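Local coordinates for periplasmic binding protein/LacI transcriptional regulator (Burkholderia graminis C4D1M, PDB 5HQJ) that binds a pentose sugar, here alpha-D-arabinopyranose, between its two lobes and probably serves a bacterial ABC transporter as periplasmic carbohydrate receptor, at residues 32-37 / 74-79; 111-116 / 274-279. All blocks are in the same frame, centred on the assembly; numbering follows the deposited sequence.

Contact 1: 32-37 / 74-79; sequences AVIPKV and VQIIED. With 64K (alpha-D-arabinopyranose), chain B.
Ile34 meets Ile76 and Ile77 where strand 30-34 lies against helix 71-82, on one face of the parallel sheet in a lobe of a periplasmic binding protein of the LacI-like type. The contact between strand and helix is wholly apolar and small, about 110 Å² in all. Ile34 supplies a single methyl group, its CD1, which stands 3.8 Å from CG2 of Ile76 and 4.3 Å from CG1 of Ile77. Ile34 and Ile76 both point from the backbone toward the opposite segment, and their side chains run antiparallel, meeting through these methyls. In Ile34, CG1 is anti to the carbonyl carbon (chi1 -53°) and CD1 is anti to CA (chi2 168°), which together carry the methyl across to the helix. Ile77 also packs on Val101 and Met102 of helix 99-106, while Ile76 reaches Val63.

On the helix, Glu78 forms a salt bridge with Arg104. On the strand side, Ala32 and Ile34 pair through their backbones with the neighbouring strand 87-90, and the carbonyl of Pro35 takes a weak hydrogen bond from Gln73. Beyond the strand, Lys36 runs to the sugar pocket as a chain extended past CG. Its ammonium group hydrogen-bonds Asn164 OD1 and, weakly, the arabinose, with Lys36 NZ 3.2 Å from sugar O1.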
loop_
_atom_site.group_PDB
_atom_site.type_symbol
_atom_site.label_atom_id
_atom_site.label_comp_id
_atom_site.label_asym_id
_atom_site.label_seq_id
_atom_site.Cartn_x
_atom_site.Cartn_y
_atom_site.Cartn_z
ATOM N N ALA A 32 0.619 -18.507 -7.048
ATOM C CA ALA A 32 -0.056 -18.083 -5.850
ATOM C C ALA A 32 0.281 -16.615 -5.578
ATOM O O ALA A 32 1.438 -16.213 -5.719
ATOM C CB ALA A 32 0.342 -18.965 -4.675
ATOM N N VAL A 33 -0.735 -15.833 -5.213
ATOM C CA VAL A 33 -0.544 -14.434 -4.858
ATOM C C VAL A 33 -1.079 -14.167 -3.462
ATOM O O VAL A 33 -2.197 -14.584 -3.123
ATOM C CB VAL A 33 -1.219 -13.509 -5.877
ATOM C CG1 VAL A 33 -0.869 -12.074 -5.572
ATOM C CG2 VAL A 33 -0.773 -13.840 -7.282
ATOM N N ILE A 34 -0.269 -13.480 -2.661
ATOM C CA ILE A 34 -0.505 -13.307 -1.226
ATOM C C ILE A 34 -0.596 -11.841 -0.887
ATOM O O ILE A 34 0.401 -11.110 -1.068
ATOM C CB ILE A 34 0.661 -13.927 -0.372
ATOM C CG1 ILE A 34 0.894 -15.383 -0.777
ATOM C CG2 ILE A 34 0.385 -13.797 1.150
ATOM C CD1 ILE A 34 2.167 -15.999 -0.224
ATOM N N PRO A 35 -1.764 -11.388 -0.411
ATOM C CA PRO A 35 -1.823 -10.022 0.105
ATOM C C PRO A 35 -1.278 -9.934 1.523
ATOM O O PRO A 35 -0.917 -10.970 2.093
ATOM C CB PRO A 35 -3.326 -9.720 0.081
ATOM C CG PRO A 35 -3.934 -11.041 0.417
ATOM C CD PRO A 35 -3.107 -12.021 -0.376
ATOM N N LYS A 36 -1.263 -8.736 2.088
ATOM C CA LYS A 36 -0.852 -8.590 3.488
ATOM C C LYS A 36 -1.902 -9.253 4.381
ATOM O O LYS A 36 -1.580 -9.753 5.457
ATOM C CB LYS A 36 -0.674 -7.117 3.870
ATOM C CG LYS A 36 0.663 -6.470 3.379
ATOM C CD LYS A 36 0.791 -5.017 3.872
ATOM C CE LYS A 36 2.047 -4.313 3.342
ATOM N NZ LYS A 36 2.249 -2.996 4.006
ATOM N N VAL A 37 -3.152 -9.225 3.914
ATOM C CA VAL A 37 -4.311 -9.769 4.635
ATOM C C VAL A 37 -5.539 -9.434 3.808
ATOM O O VAL A 37 -5.441 -8.664 2.863
ATOM C CB VAL A 37 -4.520 -9.165 6.044
ATOM C CG1 VAL A 37 -3.916 -10.038 7.181
ATOM C CG2 VAL A 37 -4.059 -7.688 6.104
ATOM N N VAL A 74 4.934 -16.979 6.677
ATOM C CA VAL A 74 5.909 -18.059 6.524
ATOM C C VAL A 74 5.174 -19.396 6.342
ATOM O O VAL A 74 5.509 -20.178 5.456
ATOM C CB VAL A 74 6.893 -18.138 7.733
ATOM C CG1 VAL A 74 7.895 -19.275 7.554
ATOM C CG2 VAL A 74 7.637 -16.826 7.882
ATOM N N GLN A 75 4.159 -19.648 7.166
ATOM C CA GLN A 75 3.409 -20.894 7.064
ATOM C C GLN A 75 2.840 -21.069 5.663
ATOM O O GLN A 75 2.901 -22.168 5.100
ATOM C CB GLN A 75 2.282 -20.945 8.105
ATOM C CG GLN A 75 2.756 -21.350 9.488
ATOM C CD GLN A 75 3.416 -22.720 9.493
ATOM O OE1 GLN A 75 2.843 -23.697 9.005
ATOM N NE2 GLN A 75 4.644 -22.790 10.015
ATOM N N ILE A 76 2.327 -19.986 5.083
ATOM C CA ILE A 76 1.734 -20.059 3.745
ATOM C C ILE A 76 2.758 -20.459 2.688
ATOM O O ILE A 76 2.469 -21.266 1.804
ATOM C CB ILE A 76 1.093 -18.728 3.332
ATOM C CG1 ILE A 76 -0.153 -18.469 4.179
ATOM C CG2 ILE A 76 0.707 -18.768 1.850
ATOM C CD1 ILE A 76 -0.775 -17.095 3.977
ATOM N N ILE A 77 3.959 -19.902 2.774
ATOM C CA ILE A 77 4.981 -20.209 1.783
ATOM C C ILE A 77 5.452 -21.669 1.919
ATOM O O ILE A 77 5.671 -22.329 0.908
ATOM C CB ILE A 77 6.175 -19.201 1.877
ATOM C CG1 ILE A 77 5.675 -17.790 1.523
ATOM C CG2 ILE A 77 7.282 -19.585 0.907
ATOM C CD1 ILE A 77 6.554 -16.669 2.000
ATOM N N GLU A 78 5.529 -22.210 3.134
ATOM C CA GLU A 78 5.933 -23.613 3.289
ATOM C C GLU A 78 4.935 -24.563 2.624
ATOM O O GLU A 78 5.342 -25.510 1.946
ATOM C CB GLU A 78 6.098 -23.981 4.767
ATOM C CG GLU A 78 6.871 -22.944 5.564
ATOM C CD GLU A 78 7.627 -23.524 6.731
ATOM O OE1 GLU A 78 6.981 -24.145 7.609
ATOM O OE2 GLU A 78 8.872 -23.349 6.772
ATOM N N ASP A 79 3.638 -24.309 2.807
ATOM C CA ASP A 79 2.603 -25.082 2.116
ATOM C C ASP A 79 2.819 -25.050 0.615
ATOM O O ASP A 79 2.742 -26.071 -0.060
ATOM C CB ASP A 79 1.211 -24.543 2.428
ATOM C CG ASP A 79 0.826 -24.706 3.879
ATOM O OD1 ASP A 79 -0.374 -24.934 4.142
ATOM O OD2 ASP A 79 1.710 -24.604 4.756
HETATM O O2 64K B . 0.174 0.016 -0.333
HETATM C C2 64K B . -0.542 -0.168 0.936
HETATM C C3 64K B . -1.880 0.481 0.791
HETATM O O3 64K B . -1.716 1.880 0.867
HETATM C C4 64K B . -2.827 0.104 1.925
HETATM O O4 64K B . -2.409 0.664 3.184
HETATM C C5 64K B . -2.862 -1.349 2.078
HETATM O O5 64K B . -1.538 -1.814 2.438
HETATM C C1 64K B . -0.698 -1.635 1.222
HETATM O O1 64K B . 0.545 -2.168 1.471
#

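Contact 2: 111-116 / 274-279; sequences KVLTYD and SLAVDH. With 64K (alpha-D-arabinopyranose), chain B.
Leu113 of strand 111-115 packs on Ala276 and His279 of helix 269-284, so that a strand of the parallel sheet is covered by a helix that follows more than 150 residues later. Van der Waals contact carries the join, which buries about 148 Å². The two methyl groups of Leu113 divide the helix surface: CD1 makes an apolar contact with Ala276 CB at 4.0 Å, and CD2 another with His279 CB at 4.0 Å, while CD2 also rests against the helix backbone, 3.8 Å from the carbonyl Ala276 O. With chi1 at 65°, CG of Leu113 sits between its own backbone N and carbonyl carbon, and from there the fork spreads over Ala276 and the root of His279. His279 lies roughly perpendicular to Leu113. It is the CB of His279 that touches Leu113; the imidazole turns off from the strand and is held by ND1 on Glu288 OE1.

The sugar contacts come just after the strand, where Asp116 grips the arabinose with both carboxylate oxygens. Sugar O2 donates to Asp116 OD1 at 2.6 Å, and sugar O1 donates to Asp116 OD2 at 2.6 Å. CG of Asp116 is anti to the backbone N (chi1 175°), carrying the carboxylate out to the ligand. Ser91 OG also bonds to OD2, a second-shell contact that would steady the carboxylate.

Strand 111-115 pairs through Lys111 and Leu113 with strand 87-90, and through Val112 with Ser125. Helix 269-284 covers Leu113 on one face of the sheet and packs on helix 42-56 through Val277 (on Ala49) and Ser274 (on Ala52), while Val112 and Thr114 reach helix 99-106.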
loop_
_atom_site.group_PDB
_atom_site.type_symbol
_atom_site.label_atom_id
_atom_site.label_comp_id
_atom_site.label_asym_id
_atom_site.label_seq_id
_atom_site.Cartn_x
_atom_site.Cartn_y
_atom_site.Cartn_z
ATOM N N LYS A 111 9.736 -19.665 -8.355
ATOM C CA LYS A 111 10.030 -18.272 -8.676
ATOM C C LYS A 111 9.302 -17.395 -7.690
ATOM O O LYS A 111 8.126 -17.632 -7.396
ATOM C CB LYS A 111 9.609 -17.932 -10.093
ATOM C CG LYS A 111 10.090 -18.917 -11.120
ATOM C CD LYS A 111 11.609 -18.975 -11.153
ATOM C CE LYS A 111 12.106 -20.071 -12.064
ATOM N NZ LYS A 111 13.399 -20.618 -11.581
ATOM N N VAL A 112 10.007 -16.398 -7.167
ATOM C CA VAL A 112 9.459 -15.585 -6.106
ATOM C C VAL A 112 9.687 -14.117 -6.420
ATOM O O VAL A 112 10.794 -13.716 -6.757
ATOM C CB VAL A 112 10.085 -15.944 -4.747
ATOM C CG1 VAL A 112 9.538 -15.054 -3.655
ATOM C CG2 VAL A 112 9.811 -17.417 -4.415
ATOM N N LEU A 113 8.630 -13.330 -6.292
ATOM C CA LEU A 113 8.763 -11.897 -6.382
ATOM C C LEU A 113 7.838 -11.213 -5.392
ATOM O O LEU A 113 6.923 -11.836 -4.815
ATOM C CB LEU A 113 8.479 -11.423 -7.813
ATOM C CG LEU A 113 7.074 -11.581 -8.423
ATOM C CD1 LEU A 113 6.096 -10.499 -7.946
ATOM C CD2 LEU A 113 7.138 -11.559 -9.965
ATOM N N THR A 114 8.084 -9.927 -5.182
ATOM C CA THR A 114 7.221 -9.132 -4.312
ATOM C C THR A 114 6.477 -8.070 -5.089
ATOM O O THR A 114 6.885 -7.722 -6.205
ATOM C CB THR A 114 8.033 -8.483 -3.191
ATOM O OG1 THR A 114 9.100 -7.699 -3.748
ATOM C CG2 THR A 114 8.610 -9.568 -2.305
ATOM N N TYR A 115 5.375 -7.599 -4.497
ATOM C CA TYR A 115 4.576 -6.491 -5.060
ATOM C C TYR A 115 4.040 -5.683 -3.879
ATOM O O TYR A 115 3.882 -6.215 -2.776
ATOM C CB TYR A 115 3.450 -7.011 -5.998
ATOM C CG TYR A 115 2.301 -7.632 -5.261
ATOM C CD1 TYR A 115 2.409 -8.929 -4.760
ATOM C CD2 TYR A 115 1.148 -6.919 -4.991
ATOM C CE1 TYR A 115 1.393 -9.500 -4.034
ATOM C CE2 TYR A 115 0.111 -7.485 -4.252
ATOM C CZ TYR A 115 0.252 -8.782 -3.780
ATOM O OH TYR A 115 -0.733 -9.372 -3.041
ATOM N N ASP A 116 3.842 -4.383 -4.113
ATOM C CA ASP A 116 3.253 -3.451 -3.154
ATOM C C ASP A 116 4.150 -3.119 -1.969
ATOM O O ASP A 116 4.423 -1.947 -1.724
ATOM C CB ASP A 116 1.906 -4.007 -2.654
ATOM C CG ASP A 116 1.311 -3.161 -1.576
ATOM O OD1 ASP A 116 1.173 -1.930 -1.774
ATOM O OD2 ASP A 116 1.024 -3.736 -0.525
ATOM N N SER A 274 -1.568 -7.824 -12.040
ATOM C CA SER A 274 -1.404 -8.293 -13.393
ATOM C C SER A 274 0.067 -8.573 -13.746
ATOM O O SER A 274 0.436 -9.645 -14.251
ATOM C CB SER A 274 -1.980 -7.237 -14.343
ATOM O OG SER A 274 -2.092 -7.782 -15.614
ATOM N N LEU A 275 0.911 -7.578 -13.493
ATOM C CA LEU A 275 2.354 -7.733 -13.716
ATOM C C LEU A 275 2.945 -8.833 -12.866
ATOM O O LEU A 275 3.807 -9.574 -13.329
ATOM C CB LEU A 275 3.082 -6.427 -13.417
ATOM C CG LEU A 275 2.815 -5.313 -14.426
ATOM C CD1 LEU A 275 3.454 -4.076 -13.885
ATOM C CD2 LEU A 275 3.319 -5.634 -15.876
ATOM N N ALA A 276 2.475 -8.961 -11.636
ATOM C CA ALA A 276 3.015 -10.019 -10.768
ATOM C C ALA A 276 2.824 -11.396 -11.419
ATOM O O ALA A 276 3.751 -12.211 -11.486
ATOM C CB ALA A 276 2.370 -9.978 -9.430
ATOM N N VAL A 277 1.623 -11.670 -11.912
ATOM C CA VAL A 277 1.377 -12.962 -12.549
ATOM C C VAL A 277 2.145 -13.099 -13.859
ATOM O O VAL A 277 2.817 -14.115 -14.103
ATOM C CB VAL A 277 -0.129 -13.180 -12.780
ATOM C CG1 VAL A 277 -0.358 -14.381 -13.631
ATOM C CG2 VAL A 277 -0.846 -13.355 -11.438
ATOM N N ASP A 278 2.081 -12.073 -14.708
ATOM C CA ASP A 278 2.803 -12.090 -15.959
ATOM C C ASP A 278 4.313 -12.301 -15.818
ATOM O O ASP A 278 4.899 -13.086 -16.572
ATOM C CB ASP A 278 2.518 -10.802 -16.712
ATOM C CG ASP A 278 1.206 -10.859 -17.473
ATOM O OD1 ASP A 278 0.764 -11.978 -17.831
ATOM O OD2 ASP A 278 0.639 -9.786 -17.719
ATOM N N HIS A 279 4.943 -11.647 -14.846
ATOM C CA HIS A 279 6.359 -11.877 -14.627
ATOM C C HIS A 279 6.631 -13.219 -13.947
ATOM O O HIS A 279 7.642 -13.858 -14.232
ATOM C CB HIS A 279 6.944 -10.709 -13.848
ATOM C CG HIS A 279 7.192 -9.520 -14.720
ATOM N ND1 HIS A 279 8.308 -9.413 -15.539
ATOM C CD2 HIS A 279 6.437 -8.428 -14.968
ATOM C CE1 HIS A 279 8.239 -8.278 -16.211
ATOM N NE2 HIS A 279 7.118 -7.653 -15.879
HETATM O O2 64K B . 0.174 0.016 -0.333
HETATM C C2 64K B . -0.542 -0.168 0.936
HETATM C C3 64K B . -1.880 0.481 0.791
HETATM O O3 64K B . -1.716 1.880 0.867
HETATM C C4 64K B . -2.827 0.104 1.925
HETATM O O4 64K B . -2.409 0.664 3.184
HETATM C C5 64K B . -2.862 -1.349 2.078
HETATM O O5 64K B . -1.538 -1.814 2.438
HETATM C C1 64K B . -0.698 -1.635 1.222
HETATM O O1 64K B . 0.545 -2.168 1.471
#

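In the fold
Both contacts are buried joins between a helix and the same parallel sheet, their centres about 13 Å apart. In each the strand residue is buried, while the helix brings one partly exposed residue, Ile76 or His279. Contact 1 uses helix 71-82 on one face of the sheet, with one isoleucine against two; contact 2 uses helix 269-284 on the other, with a leucine against a small alanine and the base of a histidine. Strand 87-90 separates their two strands, yet the Tyr115 hydroxyl reaches across it to the Ile34 carbonyl in a weak hydrogen bond. Past the strand ends the chemistry turns polar, and both contacts converge on sugar O1.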